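Local coordinates for glyoxalase-like domain protein (Staphylococcus aureus, PDB 3P8A) that is of unknown function but belongs to the glyoxalase-like (VOC) family, whose paired beta sheets often enclose a metal or substrate site, at residues Ser257-Phe262 and Tyr268-Leu273; Gln105-Ile110 and His246-Lys251; Phe38-Pro41 and Lys46-Ser49. All coordinates share one frame; numbering follows the deposited sequence.

Contact 1: Ser257-Phe262 and Tyr268-Leu273; sequences SPYSIF and YRFEPL
The first torsion of Tyr259 places CG between the backbone N and the carbonyl carbon (chi1 62°), while Phe270 carries its CG beside the backbone N and anti to the carbonyl carbon (chi1 -62°). These two turns bring the rings side by side on the same face of the sheet, with little overlap. The planes are near parallel, at 18°, but slid apart, with centroids 4.8 Å from each other. The slide brings Phe270 CB over the Tyr259 face, a CH-pi contact of 3.7 Å from CB to the ring centroid. In return Tyr259 OH lies above the Phe270 face near its rim. The two rings come closest at Tyr259 CE1 and Phe270 CD2, 3.2 Å, which is tight packing. Ile261 shares this face and sets its CD1 3.8 Å from Phe270 CE2.

The segments form a beta hairpin at one margin of a mixed sheet, with strand 259-263 outermost within the chain. Tyr259-Phe270 and Ile261-Tyr268 are antiparallel hydrogen-bonded pairs. Phe270 N gives a nearly straight bond to Tyr259 O at 2.7 Å. Ile261 N reaches Tyr268 O at 2.8 Å. Both pairs also have the return bond, from Tyr259 N to Phe270 O and from Tyr268 N to Ile261 O.

Between them Ser260 and Arg269 form a non-hydrogen-bonded pair, with side chains on the other face. Here Ser260 OG touches the aliphatic Arg269 CG at 3.3 Å. Beyond the Tyr259-Phe270 pair, Pro258 CG meets Pro272 CD at 4.1 Å. The Tyr268 hydroxyl leads away from the hairpin and is hydrogen-bonded to His30 ND1.

Contact 2: Gln105-Ile110 and His246-Lys251; sequences QGFKNI and HSVIIK
The contact belongs to the buried interface between the two beta sheets of this glyoxalase-like protein, with Phe107 of strand 106-113 reaching across to strand 244-252. The two short strand segments run nearly perpendicular, at 88°, and their axes come no closer than 7.6 Å. No hydrogen bond joins them. One aromatic ring makes the connection.

Phe107 points its side chain toward the other segment, and a chi1 of -70° swings the ring away from its own carbonyl. One side of the ring, from CD2 to CZ, meets three successive residues. CD2 lies 3.9 Å from His246 O, and CE2 lies 3.9 Å from Ser247 CA. Both of these partners sit at the ring edge, near its plane. CZ touches Val248 CG1 at 3.8 Å, where the two side chains cross at about a right angle. This last contact is the apolar one. Val248 CG1 is placed for it between the backbone N and the carbonyl carbon (chi1 70°). The His246 and Ser247 side chains point away, so Phe107 meets them through the backbone.

His246 and Ser247 both face Ile195 on strand 189-198, forming a classic beta bulge where the ring arrives. The Phe107 ring also packs edge-to-face with His30 and with Tyr268. In its own sheet, strand 106-113 lies between strands 24-31 and 166-170. In the other sheet, strand 244-252 lies between strands 189-198 and 266-272.

Contact 3: Phe38-Pro41 and Lys46-Ser49; sequences FSFP and KLHS
Leu47 points its side chain toward Phe38 and Phe40 and touches each with a different methyl. CD2 is the nearer one, 3.8 Å from Phe40 CD1 and 3.9 Å from Phe40 CE1. CD1 reaches Phe38 CD2 at 4.0 Å and also lies 4.1 Å from Ser39 CA. Both methyls come to the ring edges, near the ring planes, and Leu47 crosses each ring side chain at about a right angle. With chi1 at -54° the leucine branch leaves on the side of its own N, which brings the fork to the two phenyl groups.

The residues belong to the connection from strand 24-31 to strand 48-53, an outermost strand of its mixed sheet within the chain. The chain turns back there, so two nearby parts of the connection pack side by side without any hydrogen bond between them. Leu72 of strand 69-75 touches both Phe38 and Leu47.

The buried phenyl groups form the close side. On the exposed side, the Ser39 side chain comes no nearer than 5.0 Å to segment 46-49. Lys46 turns away, and its NZ is hydrogen-bonded to Asp43 O.

Contact 2 is the core contact, close to the centre of the chain. Contact 1 lies at the surface, and contact 3 is partly buried. Contact 1 combines backbone hydrogen bonds within one sheet with a slid-apart aromatic pair and a CH-pi contact. Contacts 2 and 3 have no hydrogen bond across them; contact 3 is apolar packing within a connection, and in contact 2, between sheets, the ring also meets backbone. Contacts 1 and 2 share a sheet, because strands 266-272 and 244-252 are neighbours; Arg269 N lies 2.8 Å from Val248 O, a probable hydrogen bond. Tyr268 of contact 1 also packs on Phe40 of contact 3, CZ to CZ at 3.5 Å. Contacts 2 and 3 do not touch.

Contact 1: Ser257-Phe262 and Tyr268-Leu273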
# COMPACT_ATOMS: atom_id res chain seq x y z
N SER A 257 -16.65 3.46 20.78
CA SER A 257 -15.50 2.90 21.50
C SER A 257 -14.43 2.36 20.54
O SER A 257 -14.79 1.82 19.49
CB SER A 257 -15.96 1.79 22.44
OG SER A 257 -16.58 0.71 21.77
N PRO A 258 -13.12 2.47 20.86
CA PRO A 258 -12.11 1.91 19.95
C PRO A 258 -12.16 0.38 19.94
O PRO A 258 -12.70 -0.23 20.86
CB PRO A 258 -10.78 2.39 20.53
CG PRO A 258 -11.12 3.35 21.61
CD PRO A 258 -12.49 3.05 22.06
N TYR A 259 -11.60 -0.23 18.88
CA TYR A 259 -11.47 -1.67 18.78
C TYR A 259 -10.46 -2.01 17.71
O TYR A 259 -10.24 -1.23 16.79
CB TYR A 259 -12.81 -2.41 18.55
CG TYR A 259 -13.51 -2.04 17.27
CD1 TYR A 259 -13.28 -2.76 16.10
CD2 TYR A 259 -14.41 -0.98 17.22
CE1 TYR A 259 -13.94 -2.44 14.92
CE2 TYR A 259 -15.05 -0.64 16.03
CZ TYR A 259 -14.83 -1.38 14.89
OH TYR A 259 -15.43 -1.04 13.71
N SER A 260 -9.91 -3.19 17.81
CA SER A 260 -8.94 -3.67 16.85
C SER A 260 -9.34 -5.03 16.37
O SER A 260 -9.80 -5.87 17.15
CB SER A 260 -7.55 -3.72 17.46
OG SER A 260 -7.21 -2.48 18.05
N ILE A 261 -9.10 -5.28 15.09
CA ILE A 261 -9.40 -6.57 14.50
C ILE A 261 -8.10 -7.15 13.97
O ILE A 261 -7.44 -6.51 13.14
CB ILE A 261 -10.49 -6.52 13.39
CG1 ILE A 261 -11.78 -5.79 13.87
CG2 ILE A 261 -10.80 -7.93 12.84
CD1 ILE A 261 -12.80 -5.48 12.78
N PHE A 262 -7.72 -8.34 14.46
CA PHE A 262 -6.55 -9.03 13.93
C PHE A 262 -7.07 -10.03 12.95
O PHE A 262 -7.86 -10.92 13.32
CB PHE A 262 -5.65 -9.73 14.97
CG PHE A 262 -4.62 -10.61 14.27
CD1 PHE A 262 -3.42 -10.08 13.80
CD2 PHE A 262 -4.91 -11.95 13.98
CE1 PHE A 262 -2.50 -10.89 13.13
CE2 PHE A 262 -4.00 -12.74 13.27
CZ PHE A 262 -2.79 -12.22 12.89
N TYR A 268 -6.32 -4.13 11.96
CA TYR A 268 -7.15 -2.99 11.58
C TYR A 268 -7.64 -2.39 12.89
O TYR A 268 -8.35 -3.07 13.62
CB TYR A 268 -8.33 -3.43 10.69
CG TYR A 268 -7.90 -3.96 9.33
CD1 TYR A 268 -7.95 -3.14 8.20
CD2 TYR A 268 -7.46 -5.27 9.17
CE1 TYR A 268 -7.55 -3.61 6.95
CE2 TYR A 268 -7.05 -5.75 7.92
CZ TYR A 268 -7.12 -4.92 6.81
OH TYR A 268 -6.73 -5.40 5.58
N ARG A 269 -7.17 -1.18 13.24
CA ARG A 269 -7.58 -0.48 14.47
C ARG A 269 -8.63 0.56 14.13
O ARG A 269 -8.43 1.34 13.19
CB ARG A 269 -6.38 0.17 15.18
CG ARG A 269 -5.39 -0.82 15.78
CD ARG A 269 -4.09 -0.18 16.26
NE ARG A 269 -4.29 0.76 17.37
CZ ARG A 269 -3.33 1.46 17.97
NH1 ARG A 269 -2.06 1.32 17.60
NH2 ARG A 269 -3.62 2.31 18.95
N PHE A 270 -9.75 0.59 14.87
CA PHE A 270 -10.83 1.55 14.63
C PHE A 270 -10.99 2.44 15.82
O PHE A 270 -11.02 1.97 16.96
CB PHE A 270 -12.14 0.84 14.29
CG PHE A 270 -12.10 0.00 13.02
CD1 PHE A 270 -12.56 0.52 11.81
CD2 PHE A 270 -11.57 -1.28 13.04
CE1 PHE A 270 -12.51 -0.26 10.64
CE2 PHE A 270 -11.52 -2.06 11.87
CZ PHE A 270 -12.02 -1.55 10.69
N GLU A 271 -11.07 3.75 15.56
CA GLU A 271 -11.20 4.73 16.63
C GLU A 271 -12.34 5.70 16.38
O GLU A 271 -12.57 6.09 15.23
CB GLU A 271 -9.85 5.47 16.86
CG GLU A 271 -8.76 4.53 17.34
CD GLU A 271 -7.38 5.08 17.68
OE1 GLU A 271 -7.18 6.31 17.59
OE2 GLU A 271 -6.51 4.26 18.05
N PRO A 272 -13.07 6.11 17.45
CA PRO A 272 -14.16 7.09 17.27
C PRO A 272 -13.69 8.48 16.82
O PRO A 272 -12.51 8.82 17.02
CB PRO A 272 -14.80 7.17 18.67
CG PRO A 272 -14.26 6.02 19.44
CD PRO A 272 -12.91 5.76 18.88
N LEU A 273 -14.64 9.31 16.32
CA LEU A 273 -14.51 10.69 15.80
C LEU A 273 -13.93 10.78 14.39
O LEU A 273 -14.62 11.19 13.46
CB LEU A 273 -13.81 11.67 16.77
CG LEU A 273 -14.65 12.20 17.94
CD1 LEU A 273 -13.82 12.31 19.20
CD2 LEU A 273 -15.28 13.55 17.62

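Contact 2: Gln105-Ile110 and His246-Lys251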
# COMPACT_ATOMS: atom_id res chain seq x y z
N GLN A 105 0.97 -14.24 5.33
CA GLN A 105 -0.17 -13.34 5.15
C GLN A 105 -0.03 -12.08 6.00
O GLN A 105 0.60 -12.14 7.06
CB GLN A 105 -1.46 -14.07 5.51
CG GLN A 105 -1.72 -15.26 4.59
CD GLN A 105 -2.97 -15.98 4.99
OE1 GLN A 105 -4.08 -15.57 4.66
NE2 GLN A 105 -2.81 -17.03 5.76
N GLY A 106 -0.62 -10.98 5.54
CA GLY A 106 -0.59 -9.70 6.22
C GLY A 106 -0.36 -8.55 5.28
O GLY A 106 -0.33 -8.72 4.05
N PHE A 107 -0.22 -7.34 5.85
CA PHE A 107 0.07 -6.15 5.08
C PHE A 107 1.42 -6.32 4.38
O PHE A 107 2.40 -6.74 5.01
CB PHE A 107 0.05 -4.90 5.96
CG PHE A 107 -1.31 -4.50 6.47
CD1 PHE A 107 -2.41 -4.46 5.61
CD2 PHE A 107 -1.48 -4.05 7.77
CE1 PHE A 107 -3.64 -4.02 6.06
CE2 PHE A 107 -2.72 -3.59 8.22
CZ PHE A 107 -3.80 -3.61 7.37
N LYS A 108 1.44 -6.08 3.07
CA LYS A 108 2.66 -6.24 2.26
C LYS A 108 3.39 -4.93 1.99
O LYS A 108 4.63 -4.89 2.02
CB LYS A 108 2.35 -6.93 0.92
CG LYS A 108 1.82 -8.38 1.05
CD LYS A 108 2.90 -9.41 1.47
CE LYS A 108 2.76 -9.86 2.91
NZ LYS A 108 4.01 -10.57 3.38
N ASN A 109 2.62 -3.88 1.66
CA ASN A 109 3.17 -2.58 1.32
C ASN A 109 2.10 -1.52 1.26
O ASN A 109 0.91 -1.82 1.41
CB ASN A 109 3.88 -2.65 -0.08
CG ASN A 109 5.09 -1.75 -0.19
OD1 ASN A 109 5.27 -0.78 0.56
ND2 ASN A 109 5.95 -2.07 -1.12
N ILE A 110 2.52 -0.27 1.02
CA ILE A 110 1.63 0.86 0.79
C ILE A 110 2.01 1.44 -0.56
O ILE A 110 3.16 1.30 -1.02
CB ILE A 110 1.66 1.91 1.92
CG1 ILE A 110 3.11 2.44 2.17
CG2 ILE A 110 1.02 1.33 3.21
CD1 ILE A 110 3.17 3.75 2.99
N HIS A 246 2.57 -3.19 9.95
CA HIS A 246 1.92 -3.78 11.10
C HIS A 246 0.43 -3.54 11.27
O HIS A 246 -0.32 -4.48 11.49
CB HIS A 246 2.70 -3.35 12.35
CG HIS A 246 2.13 -3.83 13.65
ND1 HIS A 246 2.41 -5.11 14.13
CD2 HIS A 246 1.42 -3.15 14.59
CE1 HIS A 246 1.85 -5.17 15.33
NE2 HIS A 246 1.22 -4.02 15.64
N SER A 247 0.01 -2.29 11.23
CA SER A 247 -1.37 -1.95 11.47
C SER A 247 -1.79 -0.67 10.80
O SER A 247 -0.96 0.13 10.38
CB SER A 247 -1.64 -1.87 12.98
OG SER A 247 -1.11 -0.69 13.56
N VAL A 248 -3.09 -0.49 10.68
CA VAL A 248 -3.70 0.70 10.09
C VAL A 248 -4.73 1.22 11.11
O VAL A 248 -5.43 0.42 11.75
CB VAL A 248 -4.26 0.44 8.64
CG1 VAL A 248 -5.50 -0.46 8.64
CG2 VAL A 248 -4.52 1.74 7.90
N ILE A 249 -4.76 2.54 11.32
CA ILE A 249 -5.70 3.18 12.25
C ILE A 249 -6.72 3.88 11.40
O ILE A 249 -6.36 4.71 10.57
CB ILE A 249 -5.03 4.12 13.30
CG1 ILE A 249 -3.91 3.38 14.08
CG2 ILE A 249 -6.08 4.72 14.25
CD1 ILE A 249 -3.08 4.28 15.00
N ILE A 250 -7.98 3.49 11.56
CA ILE A 250 -9.11 3.99 10.78
C ILE A 250 -10.08 4.70 11.69
O ILE A 250 -10.60 4.09 12.63
CB ILE A 250 -9.83 2.90 9.93
CG1 ILE A 250 -8.82 2.11 9.06
CG2 ILE A 250 -10.89 3.55 9.01
CD1 ILE A 250 -9.37 0.71 8.54
N LYS A 251 -10.32 5.97 11.42
CA LYS A 251 -11.28 6.75 12.18
C LYS A 251 -12.66 6.27 11.71
O LYS A 251 -12.88 6.10 10.51
CB LYS A 251 -11.09 8.25 11.91
CG LYS A 251 -9.99 8.88 12.75
CD LYS A 251 -9.97 10.40 12.57
CE LYS A 251 -8.91 10.93 11.61
NZ LYS A 251 -9.17 10.56 10.19

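Contact 3: Phe38-Pro41 and Lys46-Ser49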
# COMPACT_ATOMS: atom_id res chain seq x y z
N PHE A 38 -13.20 -15.00 1.60
CA PHE A 38 -13.02 -13.93 2.56
C PHE A 38 -14.01 -12.80 2.54
O PHE A 38 -14.35 -12.28 1.48
CB PHE A 38 -11.56 -13.41 2.52
CG PHE A 38 -11.22 -12.38 3.57
CD1 PHE A 38 -10.76 -12.77 4.82
CD2 PHE A 38 -11.42 -11.03 3.33
CE1 PHE A 38 -10.48 -11.83 5.81
CE2 PHE A 38 -11.15 -10.08 4.33
CZ PHE A 38 -10.68 -10.49 5.56
N SER A 39 -14.38 -12.34 3.74
CA SER A 39 -15.16 -11.15 4.05
C SER A 39 -14.66 -10.64 5.40
O SER A 39 -14.14 -11.42 6.20
CB SER A 39 -16.66 -11.45 4.11
OG SER A 39 -16.94 -12.47 5.06
N PHE A 40 -14.78 -9.33 5.64
CA PHE A 40 -14.41 -8.72 6.91
C PHE A 40 -15.42 -9.11 8.00
O PHE A 40 -16.60 -9.28 7.68
CB PHE A 40 -14.38 -7.19 6.76
CG PHE A 40 -13.01 -6.64 6.53
CD1 PHE A 40 -12.53 -6.45 5.24
CD2 PHE A 40 -12.19 -6.30 7.60
CE1 PHE A 40 -11.24 -5.94 5.03
CE2 PHE A 40 -10.92 -5.79 7.38
CZ PHE A 40 -10.45 -5.62 6.10
N PRO A 41 -14.98 -9.21 9.28
CA PRO A 41 -15.91 -9.55 10.37
C PRO A 41 -17.08 -8.57 10.47
O PRO A 41 -16.88 -7.35 10.43
CB PRO A 41 -15.03 -9.49 11.62
CG PRO A 41 -13.66 -9.74 11.11
CD PRO A 41 -13.61 -9.04 9.81
N LYS A 46 -16.94 -2.95 3.70
CA LYS A 46 -17.52 -3.62 2.55
C LYS A 46 -16.44 -3.84 1.49
O LYS A 46 -15.53 -3.02 1.33
CB LYS A 46 -18.72 -2.82 2.00
CG LYS A 46 -20.06 -3.22 2.62
CD LYS A 46 -20.30 -2.56 3.98
CE LYS A 46 -21.47 -3.14 4.74
NZ LYS A 46 -21.47 -2.70 6.15
N LEU A 47 -16.55 -4.95 0.78
CA LEU A 47 -15.61 -5.35 -0.26
C LEU A 47 -16.30 -5.47 -1.60
O LEU A 47 -17.48 -5.79 -1.67
CB LEU A 47 -14.94 -6.70 0.09
CG LEU A 47 -14.26 -6.81 1.45
CD1 LEU A 47 -13.72 -8.21 1.66
CD2 LEU A 47 -13.12 -5.81 1.59
N HIS A 48 -15.53 -5.18 -2.65
CA HIS A 48 -15.96 -5.25 -4.05
C HIS A 48 -14.87 -6.03 -4.79
O HIS A 48 -13.68 -5.75 -4.61
CB HIS A 48 -16.13 -3.83 -4.64
CG HIS A 48 -17.21 -3.05 -3.95
ND1 HIS A 48 -18.56 -3.29 -4.21
CD2 HIS A 48 -17.12 -2.11 -2.99
CE1 HIS A 48 -19.23 -2.47 -3.42
NE2 HIS A 48 -18.41 -1.75 -2.66
N SER A 49 -15.28 -7.03 -5.58
CA SER A 49 -14.37 -7.84 -6.38
C SER A 49 -13.64 -6.93 -7.34
O SER A 49 -14.25 -6.02 -7.91
CB SER A 49 -15.12 -8.91 -7.16
OG SER A 49 -15.25 -10.08 -6.38